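Local coordinates for probable transcriptional regulator, TetR family protein (Rhodococcus sp., PDB 3BJB), which probably binds specific DNA sites as a dimeric transcription factor of the TetR family and so regulates transcription, at residues 43-48 with 58-63; 35-40 with 49-54; 65-70 with 121-126; 116-121 with 176-181. One frame throughout, in Å; residues are numbered along the deposited sequence.

Contact 1: residues 43-48 with 58-63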
loop_
_atom_site.group_PDB
_atom_site.type_symbol
_atom_site.label_atom_id
_atom_site.label_comp_id
_atom_site.label_asym_id
_atom_site.label_seq_id
_atom_site.Cartn_x
_atom_site.Cartn_y
_atom_site.Cartn_z
ATOM N N VAL B 43 -15.840 -12.397 -2.162
ATOM C CA VAL B 43 -16.550 -11.859 -3.331
ATOM C C VAL B 43 -16.275 -12.716 -4.553
ATOM O O VAL B 43 -15.150 -12.787 -5.033
ATOM C CB VAL B 43 -16.192 -10.396 -3.631
ATOM C CG1 VAL B 43 -16.943 -9.914 -4.847
ATOM C CG2 VAL B 43 -16.513 -9.510 -2.428
ATOM N N GLN B 44 -17.310 -13.355 -5.076
ATOM C CA GLN B 44 -17.080 -14.289 -6.148
ATOM C C GLN B 44 -17.678 -13.882 -7.454
ATOM O O GLN B 44 -18.779 -13.341 -7.519
ATOM C CB GLN B 44 -17.538 -15.677 -5.761
ATOM C CG GLN B 44 -16.589 -16.352 -4.770
ATOM C CD GLN B 44 -17.364 -17.124 -3.729
ATOM O OE1 GLN B 44 -16.785 -17.707 -2.814
ATOM N NE2 GLN B 44 -18.691 -17.126 -3.861
HETATM N N MSE B 45 -16.927 -14.162 -8.509
HETATM C CA MSE B 45 -17.285 -13.728 -9.836
HETATM C C MSE B 45 -18.678 -14.187 -10.228
HETATM O O MSE B 45 -19.413 -13.446 -10.881
HETATM C CB MSE B 45 -16.226 -14.199 -10.818
HETATM C CG MSE B 45 -14.882 -13.543 -10.557
HETATM SE SE MSE B 45 -14.938 -11.599 -10.926
HETATM C CE MSE B 45 -14.690 -11.649 -12.867
ATOM N N HIS B 46 -19.052 -15.385 -9.793
ATOM C CA HIS B 46 -20.362 -15.949 -10.150
ATOM C C HIS B 46 -21.547 -15.207 -9.477
ATOM O O HIS B 46 -22.642 -15.145 -10.045
ATOM C CB HIS B 46 -20.406 -17.482 -9.941
ATOM C CG HIS B 46 -20.562 -17.897 -8.513
ATOM N ND1 HIS B 46 -21.784 -18.231 -7.965
ATOM C CD2 HIS B 46 -19.651 -18.031 -7.515
ATOM C CE1 HIS B 46 -21.622 -18.543 -6.689
ATOM N NE2 HIS B 46 -20.338 -18.433 -6.392
ATOM N N GLU B 47 -21.311 -14.636 -8.289
ATOM C CA GLU B 47 -22.311 -13.774 -7.646
ATOM C C GLU B 47 -22.432 -12.377 -8.326
ATOM O O GLU B 47 -23.548 -11.918 -8.600
ATOM C CB GLU B 47 -22.103 -13.720 -6.120
ATOM C CG GLU B 47 -23.056 -12.763 -5.339
ATOM C CD GLU B 47 -24.574 -13.115 -5.408
ATOM O OE1 GLU B 47 -24.988 -13.972 -6.241
ATOM O OE2 GLU B 47 -25.362 -12.519 -4.620
ATOM N N VAL B 48 -21.298 -11.730 -8.631
ATOM C CA VAL B 48 -21.302 -10.523 -9.498
ATOM C C VAL B 48 -22.072 -10.798 -10.815
ATOM O O VAL B 48 -22.873 -9.969 -11.264
ATOM C CB VAL B 48 -19.849 -9.950 -9.810
ATOM C CG1 VAL B 48 -19.908 -8.671 -10.655
ATOM C CG2 VAL B 48 -19.026 -9.681 -8.534
ATOM N N THR B 58 -19.740 -13.608 -19.921
ATOM C CA THR B 58 -19.905 -12.220 -20.337
ATOM C C THR B 58 -19.061 -11.353 -19.401
ATOM O O THR B 58 -18.299 -10.485 -19.830
ATOM C CB THR B 58 -21.423 -11.779 -20.335
ATOM O OG1 THR B 58 -22.151 -12.425 -21.392
ATOM C CG2 THR B 58 -21.554 -10.265 -20.489
ATOM N N LEU B 59 -19.182 -11.640 -18.111
ATOM C CA LEU B 59 -18.421 -10.962 -17.082
ATOM C C LEU B 59 -16.913 -11.192 -17.228
ATOM O O LEU B 59 -16.105 -10.268 -16.996
ATOM C CB LEU B 59 -18.902 -11.406 -15.693
ATOM C CG LEU B 59 -18.290 -10.722 -14.450
ATOM C CD1 LEU B 59 -18.898 -9.345 -14.170
ATOM C CD2 LEU B 59 -18.435 -11.619 -13.261
ATOM N N TYR B 60 -16.531 -12.412 -17.593
ATOM C CA TYR B 60 -15.110 -12.762 -17.636
ATOM C C TYR B 60 -14.477 -12.096 -18.842
ATOM O O TYR B 60 -13.367 -11.551 -18.774
ATOM C CB TYR B 60 -14.898 -14.282 -17.626
ATOM C CG TYR B 60 -14.738 -14.869 -16.242
ATOM C CD1 TYR B 60 -15.619 -15.842 -15.762
ATOM C CD2 TYR B 60 -13.699 -14.456 -15.399
ATOM C CE1 TYR B 60 -15.465 -16.395 -14.481
ATOM C CE2 TYR B 60 -13.538 -15.006 -14.112
ATOM C CZ TYR B 60 -14.429 -15.970 -13.677
ATOM O OH TYR B 60 -14.293 -16.489 -12.424
ATOM N N ARG B 61 -15.229 -12.112 -19.929
ATOM C CA ARG B 61 -14.913 -11.348 -21.121
ATOM C C ARG B 61 -14.573 -9.887 -20.780
ATOM O O ARG B 61 -13.576 -9.330 -21.246
ATOM C CB ARG B 61 -16.113 -11.385 -22.056
ATOM C CG ARG B 61 -15.769 -11.303 -23.499
ATOM C CD ARG B 61 -17.025 -11.122 -24.315
ATOM N NE ARG B 61 -16.719 -11.088 -25.739
ATOM C CZ ARG B 61 -16.079 -10.095 -26.357
ATOM N NH1 ARG B 61 -15.857 -10.178 -27.668
ATOM N NH2 ARG B 61 -15.662 -9.028 -25.676
ATOM N N TYR B 62 -15.400 -9.263 -19.960
ATOM C CA TYR B 62 -15.159 -7.871 -19.662
ATOM C C TYR B 62 -14.196 -7.623 -18.505
ATOM O O TYR B 62 -13.595 -6.556 -18.428
ATOM C CB TYR B 62 -16.470 -7.088 -19.547
ATOM C CG TYR B 62 -16.868 -6.545 -20.883
ATOM C CD1 TYR B 62 -17.824 -7.189 -21.673
ATOM C CD2 TYR B 62 -16.239 -5.410 -21.395
ATOM C CE1 TYR B 62 -18.173 -6.682 -22.955
ATOM C CE2 TYR B 62 -16.575 -4.897 -22.642
ATOM C CZ TYR B 62 -17.533 -5.536 -23.420
ATOM O OH TYR B 62 -17.835 -5.010 -24.648
ATOM N N PHE B 63 -14.040 -8.604 -17.616
ATOM C CA PHE B 63 -13.040 -8.501 -16.538
ATOM C C PHE B 63 -12.418 -9.872 -16.263
ATOM O O PHE B 63 -12.969 -10.660 -15.499
ATOM C CB PHE B 63 -13.620 -7.857 -15.258
ATOM C CG PHE B 63 -14.510 -6.667 -15.512
ATOM C CD1 PHE B 63 -13.983 -5.387 -15.589
ATOM C CD2 PHE B 63 -15.880 -6.831 -15.702
ATOM C CE1 PHE B 63 -14.805 -4.294 -15.845
ATOM C CE2 PHE B 63 -16.703 -5.737 -15.952
ATOM C CZ PHE B 63 -16.161 -4.475 -16.007
#

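Contact 2: residues 35-40 with 49-54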
loop_
_atom_site.group_PDB
_atom_site.type_symbol
_atom_site.label_atom_id
_atom_site.label_comp_id
_atom_site.label_asym_id
_atom_site.label_seq_id
_atom_site.Cartn_x
_atom_site.Cartn_y
_atom_site.Cartn_z
ATOM N N ALA B 35 -18.714 -6.076 -2.562
ATOM C CA ALA B 35 -17.553 -5.662 -1.808
ATOM C C ALA B 35 -18.013 -4.832 -0.634
ATOM O O ALA B 35 -17.287 -4.733 0.344
ATOM C CB ALA B 35 -16.599 -4.884 -2.670
ATOM N N THR B 36 -19.218 -4.246 -0.724
ATOM C CA THR B 36 -19.785 -3.500 0.406
ATOM C C THR B 36 -20.295 -4.447 1.494
ATOM O O THR B 36 -20.252 -4.111 2.683
ATOM C CB THR B 36 -20.859 -2.445 -0.003
ATOM O OG1 THR B 36 -20.209 -1.320 -0.607
ATOM C CG2 THR B 36 -21.652 -1.936 1.203
ATOM N N GLU B 37 -20.720 -5.640 1.109
ATOM C CA GLU B 37 -21.302 -6.569 2.069
ATOM C C GLU B 37 -20.317 -7.609 2.630
ATOM O O GLU B 37 -20.577 -8.221 3.656
ATOM C CB GLU B 37 -22.532 -7.253 1.462
ATOM C CG GLU B 37 -23.531 -6.261 0.872
ATOM C CD GLU B 37 -24.493 -6.864 -0.180
ATOM O OE1 GLU B 37 -25.493 -6.185 -0.522
ATOM O OE2 GLU B 37 -24.265 -7.999 -0.671
ATOM N N LYS B 38 -19.211 -7.859 1.949
ATOM C CA LYS B 38 -18.297 -8.898 2.423
ATOM C C LYS B 38 -16.960 -8.428 1.978
ATOM O O LYS B 38 -16.868 -7.765 0.952
ATOM C CB LYS B 38 -18.563 -10.254 1.771
ATOM C CG LYS B 38 -19.864 -10.363 0.990
ATOM C CD LYS B 38 -20.227 -11.785 0.514
ATOM C CE LYS B 38 -21.742 -11.816 0.103
ATOM N NZ LYS B 38 -22.398 -13.138 -0.221
ATOM N N GLU B 39 -15.937 -8.763 2.755
ATOM C CA GLU B 39 -14.538 -8.694 2.329
ATOM C C GLU B 39 -14.269 -9.294 0.907
ATOM O O GLU B 39 -15.108 -10.046 0.344
ATOM C CB GLU B 39 -13.703 -9.418 3.371
ATOM C CG GLU B 39 -14.202 -10.843 3.519
ATOM C CD GLU B 39 -13.486 -11.621 4.593
ATOM O OE1 GLU B 39 -12.218 -11.687 4.547
ATOM O OE2 GLU B 39 -14.220 -12.177 5.470
ATOM N N LEU B 40 -13.091 -8.965 0.347
ATOM C CA LEU B 40 -12.735 -9.301 -1.045
ATOM C C LEU B 40 -12.721 -10.825 -1.219
ATOM O O LEU B 40 -13.318 -11.349 -2.146
ATOM C CB LEU B 40 -11.353 -8.726 -1.393
ATOM C CG LEU B 40 -10.890 -8.091 -2.718
ATOM C CD1 LEU B 40 -9.398 -8.218 -2.838
ATOM C CD2 LEU B 40 -11.539 -8.627 -3.930
ATOM N N ALA B 49 -21.852 -11.966 -11.419
ATOM C CA ALA B 49 -22.555 -12.298 -12.651
ATOM C C ALA B 49 -24.062 -12.387 -12.405
ATOM O O ALA B 49 -24.859 -11.818 -13.166
ATOM C CB ALA B 49 -22.022 -13.582 -13.247
ATOM N N LYS B 50 -24.432 -13.090 -11.332
ATOM C CA LYS B 50 -25.824 -13.187 -10.882
ATOM C C LYS B 50 -26.459 -11.824 -10.483
ATOM O O LYS B 50 -27.654 -11.635 -10.649
ATOM C CB LYS B 50 -25.968 -14.224 -9.745
ATOM C CG LYS B 50 -27.374 -14.244 -9.162
ATOM C CD LYS B 50 -27.649 -15.288 -8.089
ATOM C CE LYS B 50 -29.180 -15.267 -7.809
ATOM N NZ LYS B 50 -29.750 -16.329 -6.924
ATOM N N ARG B 51 -25.678 -10.887 -9.944
ATOM C CA ARG B 51 -26.234 -9.573 -9.609
ATOM C C ARG B 51 -26.400 -8.718 -10.847
ATOM O O ARG B 51 -27.501 -8.271 -11.144
ATOM C CB ARG B 51 -25.377 -8.847 -8.596
ATOM C CG ARG B 51 -25.464 -9.410 -7.236
ATOM C CD ARG B 51 -26.402 -8.612 -6.361
ATOM N NE ARG B 51 -26.445 -9.267 -5.055
ATOM C CZ ARG B 51 -25.983 -8.747 -3.923
ATOM N NH1 ARG B 51 -25.457 -7.523 -3.894
ATOM N NH2 ARG B 51 -26.066 -9.459 -2.807
ATOM N N ALA B 52 -25.311 -8.519 -11.581
ATOM C CA ALA B 52 -25.329 -7.732 -12.812
ATOM C C ALA B 52 -26.277 -8.309 -13.851
ATOM O O ALA B 52 -26.441 -7.744 -14.944
ATOM C CB ALA B 52 -23.921 -7.635 -13.382
ATOM N N GLY B 53 -26.888 -9.445 -13.514
ATOM C CA GLY B 53 -27.826 -10.143 -14.401
ATOM C C GLY B 53 -27.216 -10.488 -15.741
ATOM O O GLY B 53 -27.809 -10.212 -16.779
ATOM N N VAL B 54 -26.022 -11.077 -15.710
ATOM C CA VAL B 54 -25.267 -11.419 -16.921
ATOM C C VAL B 54 -24.694 -12.841 -16.836
ATOM O O VAL B 54 -24.651 -13.434 -15.743
ATOM C CB VAL B 54 -24.111 -10.408 -17.187
ATOM C CG1 VAL B 54 -24.652 -9.002 -17.400
ATOM C CG2 VAL B 54 -23.087 -10.420 -16.050
#

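Contact 3: residues 65-70 with 121-126. With SO4 (sulfate ion), chain L.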
loop_
_atom_site.group_PDB
_atom_site.type_symbol
_atom_site.label_atom_id
_atom_site.label_comp_id
_atom_site.label_asym_id
_atom_site.label_seq_id
_atom_site.Cartn_x
_atom_site.Cartn_y
_atom_site.Cartn_z
ATOM N N SER B 65 -10.160 -11.275 -14.485
ATOM C CA SER B 65 -10.251 -11.766 -13.123
ATOM C C SER B 65 -10.842 -10.735 -12.194
ATOM O O SER B 65 -11.132 -9.600 -12.582
ATOM C CB SER B 65 -8.907 -12.292 -12.581
ATOM O OG SER B 65 -7.938 -11.275 -12.472
ATOM N N LYS B 66 -10.986 -11.140 -10.938
ATOM C CA LYS B 66 -11.534 -10.277 -9.930
ATOM C C LYS B 66 -10.722 -9.004 -9.747
ATOM O O LYS B 66 -11.310 -7.935 -9.609
ATOM C CB LYS B 66 -11.651 -11.040 -8.624
ATOM C CG LYS B 66 -12.561 -10.365 -7.679
ATOM C CD LYS B 66 -13.055 -11.325 -6.664
ATOM C CE LYS B 66 -12.015 -11.603 -5.591
ATOM N NZ LYS B 66 -12.384 -12.873 -4.928
ATOM N N THR B 67 -9.388 -9.120 -9.728
ATOM C CA THR B 67 -8.528 -7.957 -9.543
ATOM C C THR B 67 -8.721 -6.974 -10.715
ATOM O O THR B 67 -8.657 -5.750 -10.518
ATOM C CB THR B 67 -7.012 -8.301 -9.291
ATOM O OG1 THR B 67 -6.555 -9.148 -10.319
ATOM C CG2 THR B 67 -6.777 -9.045 -7.972
ATOM N N HIS B 68 -9.028 -7.499 -11.903
ATOM C CA HIS B 68 -9.391 -6.634 -13.041
ATOM C C HIS B 68 -10.643 -5.835 -12.721
ATOM O O HIS B 68 -10.700 -4.624 -12.946
ATOM C CB HIS B 68 -9.700 -7.431 -14.327
ATOM C CG HIS B 68 -8.498 -7.950 -15.054
ATOM N ND1 HIS B 68 -7.823 -9.089 -14.660
ATOM C CD2 HIS B 68 -7.895 -7.525 -16.192
ATOM C CE1 HIS B 68 -6.834 -9.324 -15.508
ATOM N NE2 HIS B 68 -6.858 -8.392 -16.448
ATOM N N LEU B 69 -11.665 -6.535 -12.243
ATOM C CA LEU B 69 -12.946 -5.919 -11.981
ATOM C C LEU B 69 -12.805 -4.803 -10.956
ATOM O O LEU B 69 -13.219 -3.668 -11.220
ATOM C CB LEU B 69 -13.962 -6.961 -11.555
ATOM C CG LEU B 69 -15.270 -6.480 -10.968
ATOM C CD1 LEU B 69 -16.162 -5.861 -12.065
ATOM C CD2 LEU B 69 -15.933 -7.693 -10.311
ATOM N N PHE B 70 -12.178 -5.093 -9.812
ATOM C CA PHE B 70 -12.016 -4.052 -8.794
ATOM C C PHE B 70 -11.070 -2.887 -9.120
ATOM O O PHE B 70 -11.173 -1.813 -8.540
ATOM C CB PHE B 70 -11.750 -4.671 -7.446
ATOM C CG PHE B 70 -12.925 -5.332 -6.908
ATOM C CD1 PHE B 70 -13.978 -4.585 -6.422
ATOM C CD2 PHE B 70 -13.019 -6.724 -6.919
ATOM C CE1 PHE B 70 -15.127 -5.218 -5.925
ATOM C CE2 PHE B 70 -14.156 -7.361 -6.418
ATOM C CZ PHE B 70 -15.210 -6.603 -5.935
ATOM N N ILE B 121 -8.329 -0.808 -2.932
ATOM C CA ILE B 121 -6.956 -0.601 -2.549
ATOM C C ILE B 121 -6.160 -1.932 -2.662
ATOM O O ILE B 121 -5.094 -1.982 -3.300
ATOM C CB ILE B 121 -6.888 -0.050 -1.102
ATOM C CG1 ILE B 121 -7.751 1.221 -0.932
ATOM C CG2 ILE B 121 -5.438 0.103 -0.602
ATOM C CD1 ILE B 121 -7.144 2.500 -1.426
ATOM N N GLN B 122 -6.655 -3.019 -2.079
ATOM C CA GLN B 122 -5.840 -4.230 -2.157
ATOM C C GLN B 122 -5.678 -4.641 -3.566
ATOM O O GLN B 122 -4.589 -5.017 -3.959
ATOM C CB GLN B 122 -6.365 -5.382 -1.343
ATOM C CG GLN B 122 -6.085 -5.181 0.089
ATOM C CD GLN B 122 -6.778 -6.223 0.957
ATOM O OE1 GLN B 122 -7.019 -7.377 0.522
ATOM N NE2 GLN B 122 -7.097 -5.828 2.201
ATOM N N SER B 123 -6.743 -4.524 -4.346
ATOM C CA SER B 123 -6.692 -4.846 -5.767
ATOM C C SER B 123 -5.654 -4.054 -6.528
ATOM O O SER B 123 -4.938 -4.610 -7.322
ATOM C CB SER B 123 -8.068 -4.666 -6.394
ATOM O OG SER B 123 -8.814 -5.855 -6.264
ATOM N N THR B 124 -5.549 -2.767 -6.265
ATOM C CA THR B 124 -4.563 -1.878 -6.930
ATOM C C THR B 124 -3.104 -2.085 -6.464
ATOM O O THR B 124 -2.154 -1.828 -7.201
ATOM C CB THR B 124 -5.029 -0.429 -6.750
ATOM O OG1 THR B 124 -6.198 -0.244 -7.558
ATOM C CG2 THR B 124 -3.951 0.584 -7.126
ATOM N N SER B 125 -2.949 -2.586 -5.244
ATOM C CA SER B 125 -1.650 -3.004 -4.740
ATOM C C SER B 125 -1.143 -4.240 -5.467
ATOM O O SER B 125 -0.050 -4.215 -5.993
ATOM C CB SER B 125 -1.706 -3.264 -3.244
ATOM O OG SER B 125 -1.946 -2.057 -2.571
ATOM N N THR B 126 -1.926 -5.307 -5.511
ATOM C CA THR B 126 -1.482 -6.542 -6.147
ATOM C C THR B 126 -1.492 -6.512 -7.695
ATOM O O THR B 126 -0.995 -7.434 -8.313
ATOM C CB THR B 126 -2.318 -7.783 -5.667
ATOM O OG1 THR B 126 -3.673 -7.682 -6.134
ATOM C CG2 THR B 126 -2.326 -7.905 -4.142
HETATM S S SO4 L . -7.951 -12.892 -7.956
HETATM O O1 SO4 L . -7.261 -12.233 -6.844
HETATM O O2 SO4 L . -7.930 -11.993 -9.116
HETATM O O3 SO4 L . -7.276 -14.158 -8.278
HETATM O O4 SO4 L . -9.327 -13.193 -7.553
#

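Contact 4: residues 116-121 with 176-181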
loop_
_atom_site.group_PDB
_atom_site.type_symbol
_atom_site.label_atom_id
_atom_site.label_comp_id
_atom_site.label_asym_id
_atom_site.label_seq_id
_atom_site.Cartn_x
_atom_site.Cartn_y
_atom_site.Cartn_z
ATOM N N LEU B 116 -15.569 -1.887 0.975
ATOM C CA LEU B 116 -15.356 -1.572 -0.463
ATOM C C LEU B 116 -14.001 -0.967 -0.798
ATOM O O LEU B 116 -13.345 -1.376 -1.737
ATOM C CB LEU B 116 -16.423 -0.598 -0.946
ATOM C CG LEU B 116 -16.317 -0.072 -2.375
ATOM C CD1 LEU B 116 -16.446 -1.213 -3.388
ATOM C CD2 LEU B 116 -17.415 1.009 -2.592
ATOM N N SER B 117 -13.610 0.042 -0.046
ATOM C CA SER B 117 -12.289 0.655 -0.200
ATOM C C SER B 117 -11.116 -0.303 -0.055
ATOM O O SER B 117 -10.195 -0.306 -0.875
ATOM C CB SER B 117 -12.161 1.805 0.790
ATOM O OG SER B 117 -13.124 2.792 0.412
ATOM N N THR B 118 -11.169 -1.140 0.969
ATOM C CA THR B 118 -10.206 -2.183 1.133
ATOM C C THR B 118 -10.130 -3.060 -0.103
ATOM O O THR B 118 -9.021 -3.335 -0.595
ATOM C CB THR B 118 -10.608 -3.000 2.328
ATOM O OG1 THR B 118 -10.729 -2.121 3.455
ATOM C CG2 THR B 118 -9.643 -4.084 2.604
ATOM N N ALA B 119 -11.253 -3.500 -0.661
ATOM C CA ALA B 119 -11.146 -4.289 -1.886
ATOM C C ALA B 119 -10.526 -3.530 -3.075
ATOM O O ALA B 119 -9.888 -4.149 -3.935
ATOM C CB ALA B 119 -12.486 -4.856 -2.274
HETATM N N MSE B 120 -10.709 -2.211 -3.144
HETATM C CA MSE B 120 -10.183 -1.490 -4.285
HETATM C C MSE B 120 -8.711 -1.229 -4.127
HETATM O O MSE B 120 -7.953 -1.367 -5.072
HETATM C CB MSE B 120 -10.910 -0.179 -4.514
HETATM C CG MSE B 120 -12.415 -0.308 -4.753
HETATM SE SE MSE B 120 -13.252 1.445 -5.117
HETATM C CE MSE B 120 -12.951 2.338 -3.407
ATOM N N ILE B 121 -8.329 -0.808 -2.932
ATOM C CA ILE B 121 -6.956 -0.601 -2.549
ATOM C C ILE B 121 -6.160 -1.932 -2.662
ATOM O O ILE B 121 -5.094 -1.982 -3.300
ATOM C CB ILE B 121 -6.888 -0.050 -1.102
ATOM C CG1 ILE B 121 -7.751 1.221 -0.932
ATOM C CG2 ILE B 121 -5.438 0.103 -0.602
ATOM C CD1 ILE B 121 -7.144 2.500 -1.426
ATOM N N SER B 176 -3.119 2.053 5.836
ATOM C CA SER B 176 -2.782 2.119 7.232
ATOM C C SER B 176 -3.967 2.445 8.152
ATOM O O SER B 176 -4.161 1.815 9.202
ATOM C CB SER B 176 -1.658 3.113 7.387
ATOM O OG SER B 176 -1.488 3.407 8.730
ATOM N N CYS B 177 -4.738 3.434 7.720
ATOM C CA CYS B 177 -6.004 3.818 8.308
ATOM C C CYS B 177 -7.065 2.714 8.323
ATOM O O CYS B 177 -7.687 2.458 9.341
ATOM C CB CYS B 177 -6.540 5.020 7.536
ATOM S SG CYS B 177 -7.570 6.100 8.538
ATOM N N LEU B 178 -7.278 2.058 7.190
ATOM C CA LEU B 178 -8.175 0.926 7.147
ATOM C C LEU B 178 -7.746 -0.169 8.127
ATOM O O LEU B 178 -8.563 -0.760 8.811
ATOM C CB LEU B 178 -8.222 0.410 5.735
ATOM C CG LEU B 178 -9.353 0.802 4.760
ATOM C CD1 LEU B 178 -10.385 1.788 5.299
ATOM C CD2 LEU B 178 -8.745 1.243 3.416
ATOM N N ASN B 179 -6.446 -0.394 8.262
ATOM C CA ASN B 179 -5.952 -1.413 9.184
ATOM C C ASN B 179 -5.948 -1.057 10.650
ATOM O O ASN B 179 -5.824 -1.948 11.497
ATOM C CB ASN B 179 -4.561 -1.812 8.808
ATOM C CG ASN B 179 -4.511 -2.561 7.521
ATOM O OD1 ASN B 179 -5.471 -3.311 7.154
ATOM N ND2 ASN B 179 -3.376 -2.411 6.818
ATOM N N GLY B 180 -6.068 0.231 10.950
ATOM C CA GLY B 180 -6.341 0.700 12.309
ATOM C C GLY B 180 -5.068 1.115 13.022
ATOM O O GLY B 180 -5.061 1.201 14.262
ATOM N N ARG B 181 -4.030 1.370 12.218
ATOM C CA ARG B 181 -2.707 1.804 12.633
ATOM C C ARG B 181 -2.627 3.289 12.881
ATOM O O ARG B 181 -1.869 3.719 13.725
ATOM C CB ARG B 181 -1.634 1.430 11.590
ATOM C CG ARG B 181 -1.225 -0.088 11.613
ATOM C CD ARG B 181 0.144 -0.373 10.988
ATOM N NE ARG B 181 0.335 0.587 9.923
ATOM C CZ ARG B 181 1.127 0.461 8.862
ATOM N NH1 ARG B 181 1.155 1.469 7.960
ATOM N NH2 ARG B 181 1.873 -0.632 8.687
#

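Contact 1: residues 43-48 with 58-63
Phe63 N donates to Leu59 O at 2.7 Å, closing the last turn of helix 56-62; Phe63 O of the same residue meets the side chain that crosses from helix 45-51. That side chain is Met45, modelled as selenomethionine. With chi1 at -65° and further bends at chi2 and chi3, its chain is bent rather than extended, and the terminal CE comes to rest among three residues of the second segment. Met45 CE lies 3.3 Å from Phe63 O, 3.8 Å from Leu59 CD2 and also 3.8 Å from Tyr60 CE2, meeting the tyrosine ring obliquely. The near part of the same chain is met by the phenol end: Tyr60 OH stands 3.4 Å from Met45 CB, a van der Waals contact between a hydroxyl and a methylene. Leu59 divides its branches, CD2 meeting Met45, 3.2 Å from its carbonyl O, and CD1 packing on Val48 CG1 at 3.7 Å, and the two side chains of this last pair run roughly at right angles. Behind them, Met27 of helix 22-37 backs Leu59, while Lys66 touches Met45. The touching residues all belong to the predicted helix-turn-helix, 44-63, whose second helix is the recognition helix in TetR relatives. With no hydrogen bond crossing between the segments, the two helices meet across this contact through apolar fit, not directional polar bonds.

Contact 2: residues 35-40 with 49-54
Glu37 and Arg51 reach toward each other from opposite directions and meet in a salt bridge through which the end of helix 22-37 touches helix 45-51. One carboxylate oxygen does most of the work: Arg51 NH2 donates at 3.2 Å, with an N-H...O angle of 155°, to Glu37 OE2, which accepts on its syn lone pair and lies near the guanidinium plane. Arg51 NH1 also points to Glu37 OE2, but at 3.5 Å this second bond is weak. The carboxylate is turned 63° from the guanidinium, so the pair is a fork onto a single oxygen and not the flat, two-oxygen bidentate form. The closer-packed side is that of Arg51: its chain, bent at chi2, touches Ala30 and Leu34 of helix 22-37, and Glu33 and Glu47 add long, weak ion pairs. These two acids probably offset part of the guanidinium charge, against the like charge of Lys38 NZ, 5.8 Å from Arg51 NH2. The looser side is that of Glu37, which is exposed and reaches the arginine by an extended chain beyond CG; solvent would probably weaken the bridge there. The bridge thus lies on the surface of the helical DNA-binding domain, tying helix 22-37 to the first helix of the predicted helix-turn-helix, while Ala35 and Leu40 face helices 66-86 and 114-126.

Contact 3: residues 65-70 with 121-126
Ser123 overlaps the start of helix 66-86, its OG lying 3.4 Å from Phe70 CB and 3.9 Å from Thr67 CA. The short side chain lets the backbones come close: Thr67 CA and Ser123 CA are 5.2 Å apart, and the axes of helices 66-70 and 121-126 approach to 8.8 Å at an angle of 118°. The hydroxyl makes a weak hydrogen bond to Ala119 O in its own helix; its partner Phe70 CB is a carbon, and that contact is van der Waals. Beyond CB the Phe70 ring leads away from the interface and packs on Ala35, Leu40 and Val43. Farther along, Thr67 CG2 touches Thr126 OG1 at 3.9 Å. Thr67, with chi1 at 53°, sets CG2 beside its backbone N, and this puts the methyl near both Thr126 and a sulfate ion, probably from the crystallisation liquor. The anion sits at the N-terminal end of helix 66-86, where Thr67 N donates to sulfate O2 at 3.3 Å (155°); the helix end would be expected to favour it. Ser65, at the N-cap, has OG bonded to His68 ND1 at 3.1 Å, at the edge of the imidazole. The contact joins the DNA-binding part to the C-terminal domain, with helix 157-179 behind Ile121 and Thr124; Gln122 packs on Thr126 of the second subunit and Thr126 on its Gln122.

Contact 4: residues 116-121 with 176-181
Chi1 of -56° places Thr118 OG1 beside its own backbone N, and chi1 of -98° carries Leu178 CG across to it, 3.5 Å away. The leucine is modelled with chi2 at 2°, so that CD1 eclipses CA; the exact position of its branches is therefore less certain than that of its backbone. The two side chains lie alongside, running opposite ways; the hydroxyl's polar partner is Pro114 O, one turn earlier, and its contact with the leucine is van der Waals. Leu178 CD2 continues over the helix surface, within 4.3 Å of Ser117 CB and a loose 4.5 Å of Ile121 CG1. Ser117 OG likewise turns to main-chain carbonyls, those of Leu110 and Arg113, and leaves its methylene to the contact. Beyond Leu178, Gly180, with positive phi, ends the helix in a Schellman motif, and Arg181 N returns to Ser176 O at 3.1 Å. From that turn Arg181 forms a salt bridge with Asp139 of the second subunit, and Asn179 ND2 binds Ser125 O of that second subunit. Inside the C-terminal domain, Leu178 thus touches both helix 114-126 and Leu111 of helix 95-111, while on the other flank of helix 114-126 Leu116 packs against helix 22-37.

Overall arrangement
Contact 1 is the buried one, an apolar fit without hydrogen bonds across it, whereas contact 2 is a surface salt bridge; both use helix 45-51, and their centres are 9 Å apart. Contacts 3 and 4 are partly buried; both use helix 114-126, which they join to helix 66-86 and helix 157-179 respectively. Both lie beside the second subunit, and the hydroxyls of Ser117, Thr118 and Ser123 bond main-chain carbonyls of their own chain. Lys66 of contact 3 ties back to contact 1, its NZ 2.8 Å from Val43 O. Contact 2 meets contact 4 where Ala35 and Leu40 pack on Leu116 and Ala119, whereas contacts 1 and 4 do not touch.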